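Local coordinates for GDSL-like protein (Collinsella aerofaciens ATCC 25986, PDB 7BXD) that probably hydrolyses acyl ester bonds, as a member of the GDSL-like lipase/acylhydrolase (SGNH hydrolase) family, at residues 148-153 / 195-200; 126-131 / 180-185; 40-45 / 218-223; 30-35 / 68-73. All blocks are in the same frame, centred on the assembly; numbering follows the deposited sequence.

Contact 1 (148-153 / 195-200); sequences VFMTPC and IDLYAQ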
loop_
_atom_site.group_PDB
_atom_site.type_symbol
_atom_site.label_atom_id
_atom_site.label_comp_id
_atom_site.label_asym_id
_atom_site.label_seq_id
_atom_site.Cartn_x
_atom_site.Cartn_y
_atom_site.Cartn_z
ATOM N N VAL A 148 -10.290 1.811 -3.078
ATOM C CA VAL A 148 -10.093 1.440 -1.679
ATOM C C VAL A 148 -8.619 1.680 -1.375
ATOM O O VAL A 148 -7.745 1.207 -2.119
ATOM C CB VAL A 148 -10.451 -0.047 -1.439
ATOM C CG1 VAL A 148 -10.211 -0.441 0.001
ATOM C CG2 VAL A 148 -11.894 -0.367 -1.840
ATOM N N PHE A 149 -8.336 2.374 -0.277
ATOM C CA PHE A 149 -6.957 2.526 0.180
ATOM C C PHE A 149 -6.705 1.521 1.299
ATOM O O PHE A 149 -7.594 1.217 2.099
ATOM C CB PHE A 149 -6.667 3.941 0.712
ATOM C CG PHE A 149 -6.102 4.872 -0.325
ATOM C CD1 PHE A 149 -6.848 5.214 -1.459
ATOM C CD2 PHE A 149 -4.809 5.379 -0.190
ATOM C CE1 PHE A 149 -6.296 6.071 -2.413
ATOM C CE2 PHE A 149 -4.285 6.255 -1.149
ATOM C CZ PHE A 149 -5.024 6.597 -2.261
ATOM N N MET A 150 -5.468 1.027 1.371
ATOM C CA MET A 150 -5.022 0.199 2.488
ATOM C C MET A 150 -3.855 0.894 3.155
ATOM O O MET A 150 -2.882 1.265 2.497
ATOM C CB MET A 150 -4.614 -1.218 2.013
ATOM C CG MET A 150 -5.691 -1.838 1.133
ATOM S SD MET A 150 -5.674 -3.642 1.045
ATOM C CE MET A 150 -4.050 -3.906 0.317
ATOM N N THR A 151 -3.957 1.111 4.457
ATOM C CA THR A 151 -2.879 1.794 5.167
ATOM C C THR A 151 -1.622 0.920 5.182
ATOM O O THR A 151 -1.716 -0.314 5.170
ATOM C CB THR A 151 -3.321 2.141 6.582
ATOM O OG1 THR A 151 -3.762 0.922 7.201
ATOM C CG2 THR A 151 -4.440 3.183 6.608
ATOM N N PRO A 152 -0.441 1.543 5.198
ATOM C CA PRO A 152 0.807 0.767 5.110
ATOM C C PRO A 152 1.028 -0.074 6.346
ATOM O O PRO A 152 0.831 0.387 7.483
ATOM C CB PRO A 152 1.892 1.859 4.992
ATOM C CG PRO A 152 1.249 3.116 5.587
ATOM C CD PRO A 152 -0.205 2.997 5.163
ATOM N N CYS A 153 1.466 -1.335 6.128
ATOM C CA CYS A 153 1.695 -2.220 7.264
ATOM C C CYS A 153 2.838 -1.714 8.144
ATOM O O CYS A 153 3.747 -0.998 7.700
ATOM C CB CYS A 153 2.020 -3.637 6.780
ATOM S SG CYS A 153 0.527 -4.438 6.109
ATOM N N ILE A 195 -9.085 -0.082 4.189
ATOM C CA ILE A 195 -8.764 -1.300 4.942
ATOM C C ILE A 195 -7.517 -0.987 5.758
ATOM O O ILE A 195 -6.454 -0.709 5.191
ATOM C CB ILE A 195 -8.514 -2.497 4.000
ATOM C CG1 ILE A 195 -9.728 -2.749 3.102
ATOM C CG2 ILE A 195 -8.119 -3.741 4.833
ATOM C CD1 ILE A 195 -9.475 -3.681 1.946
ATOM N N ASP A 196 -7.649 -0.993 7.086
ATOM C CA ASP A 196 -6.574 -0.475 7.943
ATOM C C ASP A 196 -5.608 -1.609 8.285
ATOM O O ASP A 196 -5.621 -2.171 9.395
ATOM C CB ASP A 196 -7.155 0.197 9.182
ATOM C CG ASP A 196 -6.127 1.021 9.935
ATOM O OD1 ASP A 196 -4.908 0.962 9.635
ATOM O OD2 ASP A 196 -6.551 1.715 10.881
ATOM N N LEU A 197 -4.754 -1.959 7.308
ATOM C CA LEU A 197 -3.729 -2.986 7.522
ATOM C C LEU A 197 -2.649 -2.535 8.500
ATOM O O LEU A 197 -2.085 -3.389 9.217
ATOM C CB LEU A 197 -3.071 -3.399 6.199
ATOM C CG LEU A 197 -4.000 -4.090 5.197
ATOM C CD1 LEU A 197 -3.195 -4.436 3.931
ATOM C CD2 LEU A 197 -4.702 -5.328 5.782
ATOM N N TYR A 198 -2.373 -1.229 8.563
ATOM C CA TYR A 198 -1.481 -0.718 9.605
ATOM C C TYR A 198 -1.906 -1.226 10.977
ATOM O O TYR A 198 -1.081 -1.712 11.765
ATOM C CB TYR A 198 -1.494 0.808 9.567
ATOM C CG TYR A 198 -0.677 1.443 10.672
ATOM C CD1 TYR A 198 0.723 1.507 10.623
ATOM C CD2 TYR A 198 -1.321 2.017 11.784
ATOM C CE1 TYR A 198 1.448 2.143 11.639
ATOM C CE2 TYR A 198 -0.608 2.657 12.785
ATOM C CZ TYR A 198 0.778 2.705 12.729
ATOM O OH TYR A 198 1.502 3.287 13.745
ATOM N N ALA A 199 -3.207 -1.084 11.280
ATOM C CA ALA A 199 -3.716 -1.458 12.596
ATOM C C ALA A 199 -4.112 -2.922 12.699
ATOM O O ALA A 199 -4.115 -3.454 13.820
ATOM C CB ALA A 199 -4.941 -0.591 12.919
ATOM N N GLN A 200 -4.481 -3.591 11.582
ATOM C CA GLN A 200 -5.204 -4.863 11.697
ATOM C C GLN A 200 -4.793 -5.914 10.673
ATOM O O GLN A 200 -5.576 -6.824 10.382
ATOM C CB GLN A 200 -6.704 -4.650 11.602
ATOM C CG GLN A 200 -7.266 -3.817 12.744
ATOM C CD GLN A 200 -8.760 -3.961 12.891
ATOM O OE1 GLN A 200 -9.368 -4.889 12.354
ATOM N NE2 GLN A 200 -9.374 -3.010 13.579
#
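Thr151 holds OG1 between its backbone N and carbonyl carbon (chi1 55°), and Asp196 sets CG anti to its backbone N (chi1 -167°). These two torsions bring hydroxyl and carboxylate together: Thr151 OG1 donates to Asp196 OD1 over 2.7 Å, on the anti side and 30° out of the carboxylate plane. Ala199 N reaches Asp196 OD1 from the opposite face, at 3.1 Å. The hydroxyl also accepts from Tyr198 N, 2.9 Å from Thr151 OG1, so one donated and one accepted bond fix it. Pro152 O sits in the plane of the Tyr198 ring at its edge, 3.3 Å from Tyr198 CD1. Upstream, the backbones pair: Ile195 N binds Phe149 O (2.9 Å) and Thr151 N binds Ile195 O (3.2 Å). On the same side as Ile195, the Met150 chain bends at its sulfur; Met150 SD packs on Ile195 CD1 at 3.9 Å and Met150 CE on Leu197 CD1 at 3.8 Å, an apolar cluster that Ile233 and Leu237 of helix 223-240 also touch. This is a parallel bridge at the outer strand of an alpha/beta/alpha sheet, leading, through an inverse gamma turn centred on Asp196, into the helix that Asp196 N-caps.

Contact 2 (126-131 / 180-185); sequences EFYGAV and VRAMLE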
loop_
_atom_site.group_PDB
_atom_site.type_symbol
_atom_site.label_atom_id
_atom_site.label_comp_id
_atom_site.label_asym_id
_atom_site.label_seq_id
_atom_site.Cartn_x
_atom_site.Cartn_y
_atom_site.Cartn_z
ATOM N N GLU A 126 4.497 16.544 -1.080
ATOM C CA GLU A 126 4.106 16.367 0.311
ATOM C C GLU A 126 3.181 15.158 0.391
ATOM O O GLU A 126 2.446 14.870 -0.552
ATOM C CB GLU A 126 3.372 17.605 0.838
ATOM C CG GLU A 126 4.246 18.824 1.043
ATOM C CD GLU A 126 3.477 20.043 1.539
ATOM O OE1 GLU A 126 2.238 20.105 1.389
ATOM O OE2 GLU A 126 4.145 20.991 2.052
ATOM N N PHE A 127 3.206 14.445 1.522
ATOM C CA PHE A 127 2.378 13.251 1.616
ATOM C C PHE A 127 0.899 13.574 1.471
ATOM O O PHE A 127 0.176 12.885 0.736
ATOM C CB PHE A 127 2.641 12.526 2.924
ATOM C CG PHE A 127 2.099 11.127 2.923
ATOM C CD1 PHE A 127 2.682 10.132 2.125
ATOM C CD2 PHE A 127 1.016 10.785 3.738
ATOM C CE1 PHE A 127 2.185 8.854 2.133
ATOM C CE2 PHE A 127 0.541 9.494 3.735
ATOM C CZ PHE A 127 1.126 8.529 2.937
ATOM N N TYR A 128 0.410 14.585 2.203
ATOM C CA TYR A 128 -1.008 14.958 2.067
ATOM C C TYR A 128 -1.347 15.265 0.620
ATOM O O TYR A 128 -2.423 14.887 0.129
ATOM C CB TYR A 128 -1.375 16.166 2.944
ATOM C CG TYR A 128 -1.726 15.866 4.387
ATOM C CD1 TYR A 128 -3.017 15.462 4.737
ATOM C CD2 TYR A 128 -0.800 16.061 5.416
ATOM C CE1 TYR A 128 -3.384 15.260 6.052
ATOM C CE2 TYR A 128 -1.155 15.841 6.740
ATOM C CZ TYR A 128 -2.442 15.434 7.054
ATOM O OH TYR A 128 -2.765 15.190 8.379
ATOM N N GLY A 129 -0.487 16.025 -0.061
ATOM C CA GLY A 129 -0.780 16.428 -1.422
ATOM C C GLY A 129 -0.704 15.283 -2.404
ATOM O O GLY A 129 -1.463 15.252 -3.383
ATOM N N ALA A 130 0.199 14.321 -2.173
ATOM C CA ALA A 130 0.294 13.173 -3.055
ATOM C C ALA A 130 -0.923 12.262 -2.930
ATOM O O ALA A 130 -1.427 11.741 -3.945
ATOM C CB ALA A 130 1.585 12.412 -2.765
ATOM N N VAL A 131 -1.377 11.997 -1.697
ATOM C CA VAL A 131 -2.574 11.180 -1.527
ATOM C C VAL A 131 -3.761 11.869 -2.195
ATOM O O VAL A 131 -4.578 11.239 -2.878
ATOM C CB VAL A 131 -2.840 10.846 -0.047
ATOM C CG1 VAL A 131 -4.151 10.039 0.108
ATOM C CG2 VAL A 131 -1.674 10.047 0.546
ATOM N N VAL A 180 0.012 7.553 8.438
ATOM C CA VAL A 180 -1.269 6.849 8.422
ATOM C C VAL A 180 -2.418 7.820 8.669
ATOM O O VAL A 180 -3.435 7.796 7.967
ATOM C CB VAL A 180 -1.264 5.676 9.425
ATOM C CG1 VAL A 180 -2.616 5.026 9.479
ATOM C CG2 VAL A 180 -0.180 4.625 9.023
ATOM N N ARG A 181 -2.279 8.692 9.672
ATOM C CA ARG A 181 -3.342 9.654 9.971
ATOM C C ARG A 181 -3.584 10.550 8.784
ATOM O O ARG A 181 -4.737 10.865 8.456
ATOM C CB ARG A 181 -2.943 10.474 11.200
ATOM C CG ARG A 181 -3.209 9.776 12.512
ATOM C CD ARG A 181 -3.173 10.767 13.710
ATOM N NE ARG A 181 -1.959 11.589 13.742
ATOM C CZ ARG A 181 -0.801 11.228 14.288
ATOM N NH1 ARG A 181 -0.675 10.051 14.883
ATOM N NH2 ARG A 181 0.235 12.060 14.237
ATOM N N ALA A 182 -2.512 11.009 8.134
ATOM C CA ALA A 182 -2.688 11.882 6.963
ATOM C C ALA A 182 -3.490 11.153 5.879
ATOM O O ALA A 182 -4.409 11.720 5.266
ATOM C CB ALA A 182 -1.324 12.302 6.430
ATOM N N MET A 183 -3.135 9.892 5.604
ATOM C CA MET A 183 -3.866 9.111 4.610
ATOM C C MET A 183 -5.330 9.008 4.982
ATOM O O MET A 183 -6.208 9.195 4.132
ATOM C CB MET A 183 -3.252 7.713 4.510
ATOM C CG MET A 183 -3.991 6.808 3.512
ATOM S SD MET A 183 -3.222 5.184 3.320
ATOM C CE MET A 183 -1.784 5.610 2.377
ATOM N N LEU A 184 -5.614 8.702 6.253
ATOM C CA LEU A 184 -7.008 8.586 6.678
ATOM C C LEU A 184 -7.765 9.902 6.510
ATOM O O LEU A 184 -8.960 9.905 6.157
ATOM C CB LEU A 184 -7.097 8.093 8.130
ATOM C CG LEU A 184 -6.573 6.668 8.341
ATOM C CD1 LEU A 184 -6.583 6.314 9.804
ATOM C CD2 LEU A 184 -7.359 5.652 7.568
ATOM N N GLU A 185 -7.118 11.036 6.793
ATOM C CA GLU A 185 -7.800 12.329 6.674
ATOM C C GLU A 185 -8.109 12.661 5.214
ATOM O O GLU A 185 -9.190 13.192 4.914
ATOM C CB GLU A 185 -6.956 13.414 7.319
ATOM C CG GLU A 185 -6.929 13.281 8.846
ATOM C CD GLU A 185 -5.990 14.255 9.511
ATOM O OE1 GLU A 185 -5.367 15.086 8.820
ATOM O OE2 GLU A 185 -5.881 14.204 10.759
#
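Ala182 turns its CB toward helix 127-141 and lodges it between Phe127 and Tyr128. The methyl lies over one face of the Tyr128 ring, a CH-pi contact with Ala182 CB 3.5 Å from the ring centroid and shifted toward the rim at CZ. The same Ala182 CB meets the Phe127 ring in its plane at the edge, 3.9 Å from Phe127 CD2. So small a residue lets the backbones come close here, with Tyr128 CA and Ala182 CA 6.0 Å apart, while the helix axes approach to 9.3 Å and cross at -38°. Met183 follows: its backbone N lies near the plane of the Phe127 ring at the edge, and its bent side chain brings Met183 CE within 4.2 Å of Phe127 CZ. One face of that phenyl carries Val131 CG2, and Tyr179 meets the ring edge-to-face. Val131 and Met183 both reach Phe149 of the central sheet, so the two helices pack on the same strand. Glu185, a turn after Ala182, extends its chain to the tyrosine tip. Tyr128 CG stands anti to the carbonyl carbon (chi1 -84°); the ring beyond it reaches across the interface, and Tyr128 OH donates to Glu185 OE1 at 2.6 Å from above the carboxylate plane, 47° out of it. The chemistry is thus graded from an apolar side next to the sheet to a short phenol-carboxylate bond farther out, which would be expected to stabilise the ionised form of Glu185 and to fix the Tyr128 ring over the alanine methyl.

Contact 3 (40-45 / 218-223); sequences WGDNGC and GLHYSP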
loop_
_atom_site.group_PDB
_atom_site.type_symbol
_atom_site.label_atom_id
_atom_site.label_comp_id
_atom_site.label_asym_id
_atom_site.label_seq_id
_atom_site.Cartn_x
_atom_site.Cartn_y
_atom_site.Cartn_z
ATOM N N TRP A 40 4.473 -5.670 -5.059
ATOM C CA TRP A 40 5.284 -6.389 -6.046
ATOM C C TRP A 40 5.532 -7.827 -5.606
ATOM O O TRP A 40 5.518 -8.752 -6.438
ATOM C CB TRP A 40 6.621 -5.677 -6.242
ATOM C CG TRP A 40 7.435 -6.302 -7.356
ATOM C CD1 TRP A 40 7.279 -6.086 -8.695
ATOM C CD2 TRP A 40 8.512 -7.257 -7.222
ATOM N NE1 TRP A 40 8.183 -6.846 -9.405
ATOM C CE2 TRP A 40 8.952 -7.575 -8.527
ATOM C CE3 TRP A 40 9.144 -7.850 -6.128
ATOM C CZ2 TRP A 40 9.985 -8.488 -8.764
ATOM C CZ3 TRP A 40 10.189 -8.740 -6.352
ATOM C CH2 TRP A 40 10.583 -9.066 -7.669
ATOM N N GLY A 41 5.777 -8.030 -4.302
ATOM C CA GLY A 41 6.062 -9.349 -3.756
ATOM C C GLY A 41 7.484 -9.569 -3.291
ATOM O O GLY A 41 7.973 -10.695 -3.361
ATOM N N ASP A 42 8.150 -8.521 -2.783
ATOM C CA ASP A 42 9.514 -8.678 -2.278
ATOM C C ASP A 42 9.481 -9.559 -1.044
ATOM O O ASP A 42 8.678 -9.340 -0.130
ATOM C CB ASP A 42 10.042 -7.275 -1.956
ATOM C CG ASP A 42 11.523 -7.216 -1.618
ATOM O OD1 ASP A 42 12.131 -8.222 -1.214
ATOM O OD2 ASP A 42 12.066 -6.091 -1.752
ATOM N N ASN A 43 10.364 -10.566 -1.016
ATOM C CA ASN A 43 10.456 -11.511 0.090
ATOM C C ASN A 43 11.489 -11.113 1.123
ATOM O O ASN A 43 11.731 -11.863 2.063
ATOM C CB ASN A 43 10.782 -12.912 -0.440
ATOM C CG ASN A 43 12.124 -12.982 -1.167
ATOM O OD1 ASN A 43 12.869 -11.999 -1.245
ATOM N ND2 ASN A 43 12.413 -14.143 -1.751
ATOM N N GLY A 44 12.099 -9.942 0.995
ATOM C CA GLY A 44 13.020 -9.423 1.979
ATOM C C GLY A 44 14.351 -9.117 1.357
ATOM O O GLY A 44 15.075 -8.243 1.850
ATOM N N CYS A 45 14.670 -9.799 0.263
ATOM C CA CYS A 45 15.974 -9.772 -0.350
ATOM C C CYS A 45 15.945 -9.087 -1.730
ATOM O O CYS A 45 16.959 -9.101 -2.433
ATOM C CB CYS A 45 16.533 -11.222 -0.430
ATOM S SG CYS A 45 16.509 -12.319 1.111
ATOM N N GLY A 218 11.395 -8.246 8.797
ATOM C CA GLY A 218 10.630 -7.290 9.579
ATOM C C GLY A 218 9.921 -6.221 8.773
ATOM O O GLY A 218 9.417 -5.251 9.371
ATOM N N LEU A 219 9.854 -6.380 7.446
ATOM C CA LEU A 219 9.307 -5.341 6.575
ATOM C C LEU A 219 8.544 -5.977 5.422
ATOM O O LEU A 219 7.370 -5.656 5.178
ATOM C CB LEU A 219 10.440 -4.446 6.076
ATOM C CG LEU A 219 10.114 -3.439 4.965
ATOM C CD1 LEU A 219 9.015 -2.474 5.437
ATOM C CD2 LEU A 219 11.378 -2.673 4.578
ATOM N N HIS A 220 9.198 -6.897 4.721
ATOM C CA HIS A 220 8.593 -7.645 3.634
ATOM C C HIS A 220 7.975 -8.946 4.149
ATOM O O HIS A 220 7.925 -9.192 5.355
ATOM C CB HIS A 220 9.657 -7.848 2.551
ATOM C CG HIS A 220 10.215 -6.546 2.069
ATOM N ND1 HIS A 220 11.454 -6.071 2.453
ATOM C CD2 HIS A 220 9.651 -5.561 1.328
ATOM C CE1 HIS A 220 11.650 -4.877 1.921
ATOM N NE2 HIS A 220 10.576 -4.546 1.229
ATOM N N TYR A 221 7.497 -9.783 3.236
ATOM C CA TYR A 221 6.744 -10.977 3.578
ATOM C C TYR A 221 7.321 -12.183 2.855
ATOM O O TYR A 221 7.731 -12.098 1.687
ATOM C CB TYR A 221 5.217 -10.820 3.260
ATOM C CG TYR A 221 4.605 -9.692 4.051
ATOM C CD1 TYR A 221 4.792 -8.358 3.655
ATOM C CD2 TYR A 221 3.951 -9.930 5.254
ATOM C CE1 TYR A 221 4.342 -7.298 4.445
ATOM C CE2 TYR A 221 3.474 -8.877 6.040
ATOM C CZ TYR A 221 3.703 -7.560 5.634
ATOM O OH TYR A 221 3.297 -6.525 6.459
ATOM N N SER A 222 7.324 -13.318 3.552
ATOM C CA SER A 222 7.618 -14.593 2.904
ATOM C C SER A 222 6.426 -15.022 2.051
ATOM O O SER A 222 5.343 -14.447 2.140
ATOM C CB SER A 222 7.853 -15.640 3.985
ATOM O OG SER A 222 6.629 -15.789 4.716
ATOM N N PRO A 223 6.579 -16.077 1.240
ATOM C CA PRO A 223 5.397 -16.598 0.530
ATOM C C PRO A 223 4.234 -16.884 1.486
ATOM O O PRO A 223 3.082 -16.531 1.197
ATOM C CB PRO A 223 5.957 -17.848 -0.179
ATOM C CG PRO A 223 7.400 -17.471 -0.458
ATOM C CD PRO A 223 7.839 -16.718 0.786
#
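His220 reaches the 40-45 loop first through its CB, which sits 3.2 Å from Asp42 O and 3.6 Å from Gly44 N. Chi1 of -57° sets His220 CG anti to the carbonyl carbon, where it lies close to Asp42 CG. On one flank His220 CD2 touches Asp42 CB at 3.7 Å. On the other, His220 ND1 lies 3.7 Å from Gly44 CA, but its strong polar partner is Asp217 OD2, which it meets by a hydrogen bond. This Asp-Gly-Leu-His run fits the last conserved block of SGNH hydrolases, where Asp and His join the nucleophilic serine in the catalytic triad; Ser37, touched by His220, lies in the matching Gly-Asp-Ser block. At the tip, Asp42 OD2 rides over one face of the ring, 3.7 Å from His220 NE2, and is also the nearest partner of His220 CE1. The carboxylate and imidazole planes are 16° apart and stacked, and no hydrogen bond forms between the two groups. Leu219 CG covers the opposite face, toward its rim. Asp42 is held in this pose by an Asx turn, Gly44 N donating to Asp42 OD1 at 2.8 Å, and the same oxygen also accepts from Gly46 N. Away from the ring, Asn43 CA makes a CA-H...O contact with Tyr221 O at 3.2 Å, while Asp42 O takes a hydrogen bond from Tyr226 OH.

Contact 4 (30-35 / 68-73); sequences TICCFG and ENFGIK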
loop_
_atom_site.group_PDB
_atom_site.type_symbol
_atom_site.label_atom_id
_atom_site.label_comp_id
_atom_site.label_asym_id
_atom_site.label_seq_id
_atom_site.Cartn_x
_atom_site.Cartn_y
_atom_site.Cartn_z
ATOM N N THR A 30 -12.348 -6.909 -12.290
ATOM C CA THR A 30 -10.898 -6.768 -12.422
ATOM C C THR A 30 -10.419 -5.788 -11.353
ATOM O O THR A 30 -10.933 -4.667 -11.257
ATOM C CB THR A 30 -10.537 -6.260 -13.823
ATOM O OG1 THR A 30 -10.934 -7.248 -14.779
ATOM C CG2 THR A 30 -9.028 -6.028 -13.983
ATOM N N ILE A 31 -9.421 -6.210 -10.574
ATOM C CA ILE A 31 -8.943 -5.465 -9.408
ATOM C C ILE A 31 -7.496 -5.059 -9.681
ATOM O O ILE A 31 -6.625 -5.928 -9.829
ATOM C CB ILE A 31 -9.039 -6.321 -8.136
ATOM C CG1 ILE A 31 -10.493 -6.810 -7.935
ATOM C CG2 ILE A 31 -8.548 -5.519 -6.925
ATOM C CD1 ILE A 31 -10.670 -7.757 -6.753
ATOM N N CYS A 32 -7.239 -3.753 -9.736
ATOM C CA CYS A 32 -5.905 -3.224 -10.001
ATOM C C CYS A 32 -5.232 -2.862 -8.676
ATOM O O CYS A 32 -5.700 -1.965 -7.967
ATOM C CB CYS A 32 -6.024 -2.003 -10.911
ATOM S SG CYS A 32 -4.440 -1.259 -11.293
ATOM N N CYS A 33 -4.151 -3.589 -8.330
ATOM C CA CYS A 33 -3.446 -3.425 -7.057
ATOM C C CYS A 33 -2.204 -2.565 -7.294
ATOM O O CYS A 33 -1.212 -3.034 -7.887
ATOM C CB CYS A 33 -3.097 -4.804 -6.482
ATOM S SG CYS A 33 -4.582 -5.804 -6.197
ATOM N N PHE A 34 -2.254 -1.315 -6.830
ATOM C CA PHE A 34 -1.227 -0.314 -7.069
ATOM C C PHE A 34 -0.459 -0.171 -5.748
ATOM O O PHE A 34 -1.054 0.196 -4.719
ATOM C CB PHE A 34 -1.961 0.967 -7.450
ATOM C CG PHE A 34 -1.103 2.105 -7.942
ATOM C CD1 PHE A 34 0.075 1.895 -8.654
ATOM C CD2 PHE A 34 -1.544 3.424 -7.745
ATOM C CE1 PHE A 34 0.802 2.971 -9.166
ATOM C CE2 PHE A 34 -0.825 4.509 -8.266
ATOM C CZ PHE A 34 0.345 4.287 -8.983
ATOM N N GLY A 35 0.827 -0.523 -5.758
ATOM C CA GLY A 35 1.555 -0.585 -4.510
ATOM C C GLY A 35 3.061 -0.498 -4.667
ATOM O O GLY A 35 3.588 -0.149 -5.736
ATOM N N GLU A 68 -4.690 -7.638 -11.040
ATOM C CA GLU A 68 -3.520 -7.110 -11.722
ATOM C C GLU A 68 -2.549 -6.520 -10.703
ATOM O O GLU A 68 -2.948 -5.772 -9.802
ATOM C CB GLU A 68 -3.925 -5.996 -12.697
ATOM C CG GLU A 68 -5.036 -6.392 -13.658
ATOM C CD GLU A 68 -5.481 -5.269 -14.546
ATOM O OE1 GLU A 68 -5.602 -4.137 -14.035
ATOM O OE2 GLU A 68 -5.742 -5.536 -15.750
ATOM N N ASN A 69 -1.264 -6.815 -10.868
ATOM C CA ASN A 69 -0.216 -6.374 -9.948
ATOM C C ASN A 69 0.526 -5.184 -10.560
ATOM O O ASN A 69 1.288 -5.352 -11.516
ATOM C CB ASN A 69 0.736 -7.537 -9.679
ATOM C CG ASN A 69 1.744 -7.215 -8.595
ATOM O OD1 ASN A 69 2.426 -6.183 -8.655
ATOM N ND2 ASN A 69 1.860 -8.087 -7.602
ATOM N N PHE A 70 0.341 -3.998 -9.977
ATOM C CA PHE A 70 1.115 -2.808 -10.314
ATOM C C PHE A 70 1.902 -2.358 -9.077
ATOM O O PHE A 70 1.823 -1.211 -8.626
ATOM C CB PHE A 70 0.222 -1.693 -10.884
ATOM C CG PHE A 70 -0.271 -1.983 -12.276
ATOM C CD1 PHE A 70 0.470 -1.590 -13.380
ATOM C CD2 PHE A 70 -1.461 -2.685 -12.491
ATOM C CE1 PHE A 70 0.005 -1.872 -14.676
ATOM C CE2 PHE A 70 -1.921 -2.953 -13.788
ATOM C CZ PHE A 70 -1.190 -2.520 -14.874
ATOM N N GLY A 71 2.669 -3.283 -8.511
ATOM C CA GLY A 71 3.579 -2.962 -7.436
ATOM C C GLY A 71 4.980 -2.732 -7.978
ATOM O O GLY A 71 5.434 -3.454 -8.875
ATOM N N ILE A 72 5.688 -1.746 -7.403
ATOM C CA ILE A 72 7.072 -1.412 -7.754
ATOM C C ILE A 72 7.876 -1.239 -6.468
ATOM O O ILE A 72 7.517 -0.430 -5.593
ATOM C CB ILE A 72 7.153 -0.147 -8.637
ATOM C CG1 ILE A 72 6.571 -0.434 -10.023
ATOM C CG2 ILE A 72 8.578 0.426 -8.717
ATOM C CD1 ILE A 72 7.398 -1.417 -10.898
ATOM N N LYS A 73 8.965 -2.012 -6.355
ATOM C CA LYS A 73 9.862 -1.895 -5.210
ATOM C C LYS A 73 10.437 -0.486 -5.077
ATOM O O LYS A 73 10.836 0.134 -6.062
ATOM C CB LYS A 73 10.995 -2.902 -5.323
ATOM C CG LYS A 73 10.531 -4.348 -5.117
ATOM C CD LYS A 73 11.710 -5.323 -5.187
ATOM C CE LYS A 73 12.306 -5.289 -6.546
ATOM N NZ LYS A 73 11.505 -5.904 -7.563
#
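Cys32 SG makes an oblique sulfur-aromatic contact with the Phe70 ring, neither over the face nor at the edge, 4.5 Å from the centroid and 53° off the normal, with Phe70 CD2 the closest ring atom at 3.5 Å from Cys32 SG. The neighbouring Phe34 ring has Phe70 O at its edge, near its plane, 3.6 Å from Phe34 CD1, and meets the inclined ring of Phe87. Both phenyls lie on the sheet face that also carries Cys32 and Glu68. The strands are the two ends of a beta-alpha-beta crossover through helix 55-61, paired in parallel in the alpha/beta/alpha sheet of an SGNH hydrolase; strand 66-71 is the outer one. Cys32 holds SG anti to the backbone N (chi1 179°), which puts the sulfur beside the phenyl two residues along the partner strand from its own, Glu68. The extended Glu68 chain crosses that of Thr30, whose CG2 is 3.7 Å from Glu68 CD. Glu68 OE1 also lies close to Asp95 OD2, a like charge, which may raise the pKa of one of the two acids. Five backbone bonds join the strands. Glu68 N to Ile31 O, at 2.9 Å, is nearly straight, whereas at the far end the donors ride above the acceptor carbonyls: Gly35 N stands 46° out of the carbonyl plane of Phe70. Arg90 hydrogen-bonds Phe70 O through NH1 and Gly35 O through NH2. On the other face, Asn69 gives its ND2 to Thr39 O and Thr55 OG1, while Asn69 OD1 turns back in an Asx turn to accept from Gly71 N at 2.9 Å.

Contacts 1 and 4 lie on one five-stranded parallel sheet, at its two outer strands, with centres about 15 Å apart and contact 4 closing before contact 1 opens. Contact 2 joins helices 127-141 and 176-189, which come before and after strand 146-150, and touches contact 1 through Met183 on Phe149 and Val180 on Tyr198. Contact 3 joins segments with 172 residues between them, enclosing contacts 1 and 2 and crossing contact 4 along the chain. It touches contact 4 at Lys73 and contact 1 at Cys153. Contacts 2 and 3 lie about 24 Å apart, on opposite sides of the chain's centre. Contact 3 carries His220, the probable catalytic histidine, close to Ser37, beyond the end of strand 30-35.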